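Local coordinates for extracellular solute-binding protein family 1 (Kribbella flavida, PDB 5IXP) that probably captures a solute, perhaps a sugar, outside the cell and hands it to an ABC transporter, at residues A117-R122 with M235-W240; W257-V262 with A333-I338. All coordinates share one frame; numbering follows the deposited sequence.

Overall arrangement
Contact 1 and contact 2 are neighbours, with centres about 8 Å apart. They lie on the same side of the chain's centre, with contact centres about 13 and 17 Å from it. Strand 108-121 links them, because it pairs with strand 232-238 in contact 1 and with strand 257-260 of contact 2. Ile-118 O meets Ala-260 N at 2.9 Å, a probable hydrogen bond between these strands. A salt bridge, Arg-122 NH1 to Asp-258 OD2 at 2.9 Å, adds a second tie. The start of helix 335-344 and Ala-333 before it meet Val-259 of strand 257-260 and Asp-261 after it. A bound formic acid, probably from the crystallisation liquor, lies close to the side chain of Val-335.

Contact 1 (A117-R122 with M235-W240); sequences AICYRR and MACPGW
This is a buried antiparallel strand pairing in the mixed sheet, between the ends of strands 108-121 and 232-238. The short segments meet at a wide twist, with 124° between their directions. Four backbone hydrogen bonds join them. Ala-117 and Cys-237 form one hydrogen-bonded pair. The N-H of Ala-117 points almost straight at Cys-237 O, 2.8 Å from N to O, whereas the return bond from Cys-237 N to Ala-117 O is more bent. Cys-119 and Met-235 form the next such pair. Here Cys-119 N approaches Met-235 O nearly along the C=O axis, at 3.1 Å. Met-235 N returns the bond to Cys-119 O. Ile-118 and Ala-236 make the non-hydrogen-bonded pair between them. The Ile-118 chain bends back so that CD1 lies 4.1 Å from Ala-236 CA. Pro-264 and Phe-263 touch this pair from a loop.

The other face carries Cys-119 and Cys-237, which are paired as a disulfide in a structure of this protein; the bond would join two strands of its solute-binding-protein domain. They are not directly opposite each other in the register. Cys-119 is deposited in two conformers. In the one described here SG sits between the backbone N and carbonyl carbon, chi1 58°, and is 3.3 Å from Cys-237 SG. That is too long for an S-S bond in this conformer; the second conformer may be the bonded one. Cys-237 SG is anti to its own N and also lies 3.6 Å from Cys-119 CB. Cys-119 SG turns to Met-235, a selenomethionine, and rests 3.6 Å from its CB. The Met-235 chain then leads away and bends at its far end, touching Leu-241. Leu-242 and Ile-245 of helix 241-249 cover Cys-237, and Ile-245 also reaches Cys-119.

Contact 2 (W257-V262 with A333-I338); sequences WDVADV and APVGKI
Apolar contacts carry most of this meeting between strand 257-260 and the start of helix 335-344. Val-259 points toward the second segment and makes most of the apolar contacts. One of its two deposited conformers is described here. Its CG1 branch takes the crowded position between the backbone N and carbonyl carbon, chi1 58°. There this one methyl touches three residues. Ala-333 CB is nearest, 3.5 Å from Val-259 CG1. Ile-338 CD1 comes tip to tip with the same methyl at 4.0 Å, carried there by a nearly extended chi2 of 162°. Val-335 CG1 lies 4.1 Å from Val-259 CG1. Further along, Ile-338 and Asp-261 slide past each other in opposite directions. Asp-261 CB lies 4.0 Å from Ile-338 CG1, and the Ile-338 CG2 branch lies against the same CB and the CA behind it.

The polar end of Asp-261 has its partners beyond the second segment. Asp-261 OD1 forms a salt bridge with Arg-342 NE, and its OD2 accepts a hydrogen bond from Asn-341 ND2, so the carboxylate is tied to later residues of the same helix. Asp-258 OD1 uses its anti lone pair to accept the N-H of Val-259 at 2.8 Å. The same oxygen forms a salt bridge with Arg-134 and lies 3.8 Å from Ala-333 CB.

Backbone bonds shape both segments. Asp-261 and Pro-334 each centre an inverse gamma turn, closed by a weak bond. Pro-334 is also the N-cap, and Ile-338 N bonds to Pro-334 O at 2.9 Å to begin the helix. The first turn of helix 335-344 and the Ala-333 lead-in thus cover the end of strand 257-260, which pairs with strand 108-121, as part of an alpha/beta lobe consistent with the periplasmic-binding-protein fold.

Contact 1 (A117-R122 with M235-W240)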
loop_
_atom_site.group_PDB
_atom_site.type_symbol
_atom_site.label_atom_id
_atom_site.label_comp_id
_atom_site.label_asym_id
_atom_site.label_seq_id
_atom_site.Cartn_x
_atom_site.Cartn_y
_atom_site.Cartn_z
ATOM N N ALA A 117 -6.597 3.556 -7.361
ATOM C CA ALA A 117 -7.517 4.329 -8.180
ATOM C C ALA A 117 -8.440 5.105 -7.243
ATOM O O ALA A 117 -8.237 5.127 -6.028
ATOM C CB ALA A 117 -8.288 3.410 -9.128
ATOM N N ILE A 118 -9.457 5.753 -7.805
ATOM C CA ILE A 118 -10.542 6.311 -7.005
ATOM C C ILE A 118 -11.788 5.480 -7.264
ATOM O O ILE A 118 -12.286 5.433 -8.396
ATOM C CB ILE A 118 -10.809 7.795 -7.312
ATOM C CG1 ILE A 118 -9.578 8.670 -7.010
ATOM C CG2 ILE A 118 -11.999 8.276 -6.496
ATOM C CD1 ILE A 118 -9.123 8.657 -5.535
ATOM N N CYS A 119 -12.271 4.789 -6.242
ATOM C CA CYS A 119 -13.588 4.194 -6.374
ATOM C C CYS A 119 -14.630 5.199 -5.905
ATOM O O CYS A 119 -14.339 6.138 -5.157
ATOM C CB CYS A 119 -13.701 2.882 -5.590
ATOM S SG CYS A 119 -13.362 2.989 -3.823
ATOM N N TYR A 120 -15.850 5.019 -6.385
ATOM C CA TYR A 120 -16.885 6.013 -6.107
ATOM C C TYR A 120 -18.282 5.414 -6.189
ATOM O O TYR A 120 -18.526 4.414 -6.871
ATOM C CB TYR A 120 -16.784 7.224 -7.052
ATOM C CG TYR A 120 -17.005 6.893 -8.516
ATOM C CD1 TYR A 120 -15.971 6.377 -9.297
ATOM C CD2 TYR A 120 -18.244 7.106 -9.120
ATOM C CE1 TYR A 120 -16.168 6.072 -10.637
ATOM C CE2 TYR A 120 -18.453 6.806 -10.462
ATOM C CZ TYR A 120 -17.408 6.286 -11.215
ATOM O OH TYR A 120 -17.597 5.979 -12.545
ATOM N N ARG A 121 -19.202 6.071 -5.485
ATOM C CA ARG A 121 -20.606 5.674 -5.434
ATOM C C ARG A 121 -21.334 6.332 -6.600
ATOM O O ARG A 121 -21.678 7.518 -6.545
ATOM C CB ARG A 121 -21.208 6.068 -4.091
ATOM C CG ARG A 121 -20.770 5.163 -2.929
ATOM C CD ARG A 121 -21.610 3.876 -2.894
ATOM N NE ARG A 121 -23.029 4.183 -2.727
ATOM C CZ ARG A 121 -23.636 4.325 -1.549
ATOM N NH1 ARG A 121 -22.954 4.174 -0.414
ATOM N NH2 ARG A 121 -24.929 4.608 -1.506
ATOM N N ARG A 122 -21.602 5.559 -7.655
ATOM C CA ARG A 122 -22.240 6.145 -8.833
ATOM C C ARG A 122 -23.681 6.566 -8.565
ATOM O O ARG A 122 -24.180 7.486 -9.225
ATOM C CB ARG A 122 -22.172 5.182 -10.020
ATOM C CG ARG A 122 -22.556 3.747 -9.730
ATOM C CD ARG A 122 -22.212 2.855 -10.927
ATOM N NE ARG A 122 -22.967 3.237 -12.118
ATOM C CZ ARG A 122 -22.463 3.857 -13.185
ATOM N NH1 ARG A 122 -21.167 4.170 -13.254
ATOM N NH2 ARG A 122 -23.271 4.153 -14.203
HETATM N N MSE A 235 -13.422 6.662 -2.186
HETATM C CA MSE A 235 -12.245 6.205 -1.438
HETATM C C MSE A 235 -11.016 6.141 -2.335
HETATM O O MSE A 235 -11.128 5.778 -3.510
HETATM C CB MSE A 235 -12.457 4.810 -0.828
HETATM C CG MSE A 235 -13.326 4.733 0.410
HETATM SE SE MSE A 235 -12.985 2.992 1.235
HETATM C CE MSE A 235 -11.182 3.387 1.959
ATOM N N ALA A 236 -9.848 6.480 -1.780
ATOM C CA ALA A 236 -8.594 6.114 -2.419
ATOM C C ALA A 236 -8.445 4.605 -2.303
ATOM O O ALA A 236 -8.564 4.041 -1.212
ATOM C CB ALA A 236 -7.415 6.835 -1.769
ATOM N N CYS A 237 -8.197 3.948 -3.429
ATOM C CA CYS A 237 -8.589 2.554 -3.599
ATOM C C CYS A 237 -7.494 1.719 -4.252
ATOM O O CYS A 237 -7.416 1.647 -5.480
ATOM C CB CYS A 237 -9.860 2.511 -4.449
ATOM S SG CYS A 237 -10.770 1.007 -4.556
ATOM N N PRO A 238 -6.643 1.048 -3.463
ATOM C CA PRO A 238 -5.772 0.027 -4.060
ATOM C C PRO A 238 -6.609 -1.115 -4.608
ATOM O O PRO A 238 -7.711 -1.388 -4.129
ATOM C CB PRO A 238 -4.893 -0.435 -2.889
ATOM C CG PRO A 238 -5.757 -0.189 -1.672
ATOM C CD PRO A 238 -6.512 1.088 -1.991
ATOM N N GLY A 239 -6.065 -1.790 -5.624
ATOM C CA GLY A 239 -6.771 -2.912 -6.223
ATOM C C GLY A 239 -7.305 -3.905 -5.206
ATOM O O GLY A 239 -8.440 -4.372 -5.320
ATOM N N TRP A 240 -6.503 -4.231 -4.184
ATOM C CA TRP A 240 -6.915 -5.255 -3.228
ATOM C C TRP A 240 -8.065 -4.806 -2.332
ATOM O O TRP A 240 -8.675 -5.650 -1.666
ATOM C CB TRP A 240 -5.726 -5.701 -2.357
ATOM C CG TRP A 240 -5.020 -4.589 -1.592
ATOM C CD1 TRP A 240 -3.867 -3.946 -1.954
ATOM C CD2 TRP A 240 -5.414 -4.021 -0.338
ATOM N NE1 TRP A 240 -3.521 -3.007 -1.007
ATOM C CE2 TRP A 240 -4.454 -3.034 -0.004
ATOM C CE3 TRP A 240 -6.481 -4.246 0.536
ATOM C CZ2 TRP A 240 -4.541 -2.268 1.164
ATOM C CZ3 TRP A 240 -6.563 -3.481 1.696
ATOM C CH2 TRP A 240 -5.596 -2.508 1.997
#

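Contact 2 (W257-V262 with A333-I338)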
loop_
_atom_site.group_PDB
_atom_site.type_symbol
_atom_site.label_atom_id
_atom_site.label_comp_id
_atom_site.label_asym_id
_atom_site.label_seq_id
_atom_site.Cartn_x
_atom_site.Cartn_y
_atom_site.Cartn_z
ATOM N N TRP A 257 -21.338 0.913 -6.964
ATOM C CA TRP A 257 -19.918 1.240 -6.968
ATOM C C TRP A 257 -19.320 1.149 -8.368
ATOM O O TRP A 257 -19.744 0.341 -9.202
ATOM C CB TRP A 257 -19.133 0.318 -6.025
ATOM C CG TRP A 257 -19.216 0.673 -4.567
ATOM C CD1 TRP A 257 -20.011 0.088 -3.620
ATOM C CD2 TRP A 257 -18.455 1.680 -3.887
ATOM N NE1 TRP A 257 -19.793 0.678 -2.388
ATOM C CE2 TRP A 257 -18.842 1.654 -2.528
ATOM C CE3 TRP A 257 -17.485 2.607 -4.297
ATOM C CZ2 TRP A 257 -18.296 2.517 -1.581
ATOM C CZ3 TRP A 257 -16.947 3.460 -3.360
ATOM C CH2 TRP A 257 -17.351 3.409 -2.011
ATOM N N ASP A 258 -18.328 2.004 -8.615
ATOM C CA ASP A 258 -17.531 1.966 -9.831
ATOM C C ASP A 258 -16.113 2.376 -9.460
ATOM O O ASP A 258 -15.835 2.771 -8.323
ATOM C CB ASP A 258 -18.104 2.883 -10.922
ATOM C CG ASP A 258 -17.865 2.348 -12.335
ATOM O OD1 ASP A 258 -16.824 1.680 -12.574
ATOM O OD2 ASP A 258 -18.730 2.597 -13.207
ATOM N N VAL A 259 -15.205 2.282 -10.419
ATOM C CA VAL A 259 -13.839 2.720 -10.178
ATOM C C VAL A 259 -13.360 3.498 -11.391
ATOM O O VAL A 259 -13.599 3.105 -12.537
ATOM C CB VAL A 259 -12.902 1.539 -9.840
ATOM C CG1 VAL A 259 -12.905 0.522 -10.944
ATOM C CG2 VAL A 259 -11.494 2.038 -9.564
ATOM N N ALA A 260 -12.720 4.629 -11.121
ATOM C CA ALA A 260 -12.230 5.553 -12.130
ATOM C C ALA A 260 -10.722 5.389 -12.297
ATOM O O ALA A 260 -9.990 5.253 -11.314
ATOM C CB ALA A 260 -12.565 6.999 -11.752
ATOM N N ASP A 261 -10.264 5.412 -13.551
ATOM C CA ASP A 261 -8.856 5.199 -13.882
ATOM C C ASP A 261 -8.096 6.511 -13.698
ATOM O O ASP A 261 -7.721 7.195 -14.653
ATOM C CB ASP A 261 -8.737 4.680 -15.310
ATOM C CG ASP A 261 -7.311 4.291 -15.690
ATOM O OD1 ASP A 261 -6.381 4.427 -14.864
ATOM O OD2 ASP A 261 -7.119 3.854 -16.838
ATOM N N VAL A 262 -7.869 6.857 -12.429
ATOM C CA VAL A 262 -7.289 8.148 -12.074
ATOM C C VAL A 262 -6.789 8.042 -10.649
ATOM O O VAL A 262 -7.290 7.233 -9.860
ATOM C CB VAL A 262 -8.324 9.298 -12.221
ATOM C CG1 VAL A 262 -9.405 9.176 -11.149
ATOM C CG2 VAL A 262 -7.655 10.670 -12.125
ATOM N N ALA A 333 -16.268 -3.031 -14.188
ATOM C CA ALA A 333 -15.128 -2.190 -14.513
ATOM C C ALA A 333 -13.985 -3.048 -15.051
ATOM O O ALA A 333 -13.769 -4.168 -14.575
ATOM C CB ALA A 333 -14.658 -1.402 -13.289
ATOM N N PRO A 334 -13.243 -2.556 -16.047
ATOM C CA PRO A 334 -12.073 -3.291 -16.574
ATOM C C PRO A 334 -10.867 -3.126 -15.654
ATOM O O PRO A 334 -9.876 -2.457 -15.969
ATOM C CB PRO A 334 -11.875 -2.642 -17.947
ATOM C CG PRO A 334 -12.319 -1.200 -17.714
ATOM C CD PRO A 334 -13.463 -1.273 -16.744
ATOM N N VAL A 335 -10.951 -3.741 -14.470
ATOM C CA VAL A 335 -9.975 -3.451 -13.415
ATOM C C VAL A 335 -8.577 -3.928 -13.793
ATOM O O VAL A 335 -7.580 -3.360 -13.332
ATOM C CB VAL A 335 -10.422 -4.057 -12.071
ATOM C CG1 VAL A 335 -11.685 -3.367 -11.574
ATOM C CG2 VAL A 335 -10.644 -5.576 -12.204
ATOM N N GLY A 336 -8.467 -4.969 -14.623
ATOM C CA GLY A 336 -7.149 -5.388 -15.072
ATOM C C GLY A 336 -6.424 -4.274 -15.799
ATOM O O GLY A 336 -5.276 -3.944 -15.483
ATOM N N LYS A 337 -7.106 -3.646 -16.755
ATOM C CA LYS A 337 -6.485 -2.554 -17.493
ATOM C C LYS A 337 -6.334 -1.317 -16.617
ATOM O O LYS A 337 -5.315 -0.618 -16.690
ATOM C CB LYS A 337 -7.305 -2.242 -18.741
ATOM C CG LYS A 337 -7.274 -3.355 -19.775
ATOM C CD LYS A 337 -8.215 -3.056 -20.912
ATOM C CE LYS A 337 -8.111 -4.108 -21.999
ATOM N NZ LYS A 337 -9.079 -3.801 -23.079
ATOM N N ILE A 338 -7.327 -1.039 -15.771
ATOM C CA ILE A 338 -7.259 0.150 -14.928
ATOM C C ILE A 338 -6.051 0.069 -14.001
ATOM O O ILE A 338 -5.247 1.003 -13.914
ATOM C CB ILE A 338 -8.567 0.325 -14.137
ATOM C CG1 ILE A 338 -9.700 0.778 -15.070
ATOM C CG2 ILE A 338 -8.369 1.327 -12.999
ATOM C CD1 ILE A 338 -11.092 0.550 -14.491
#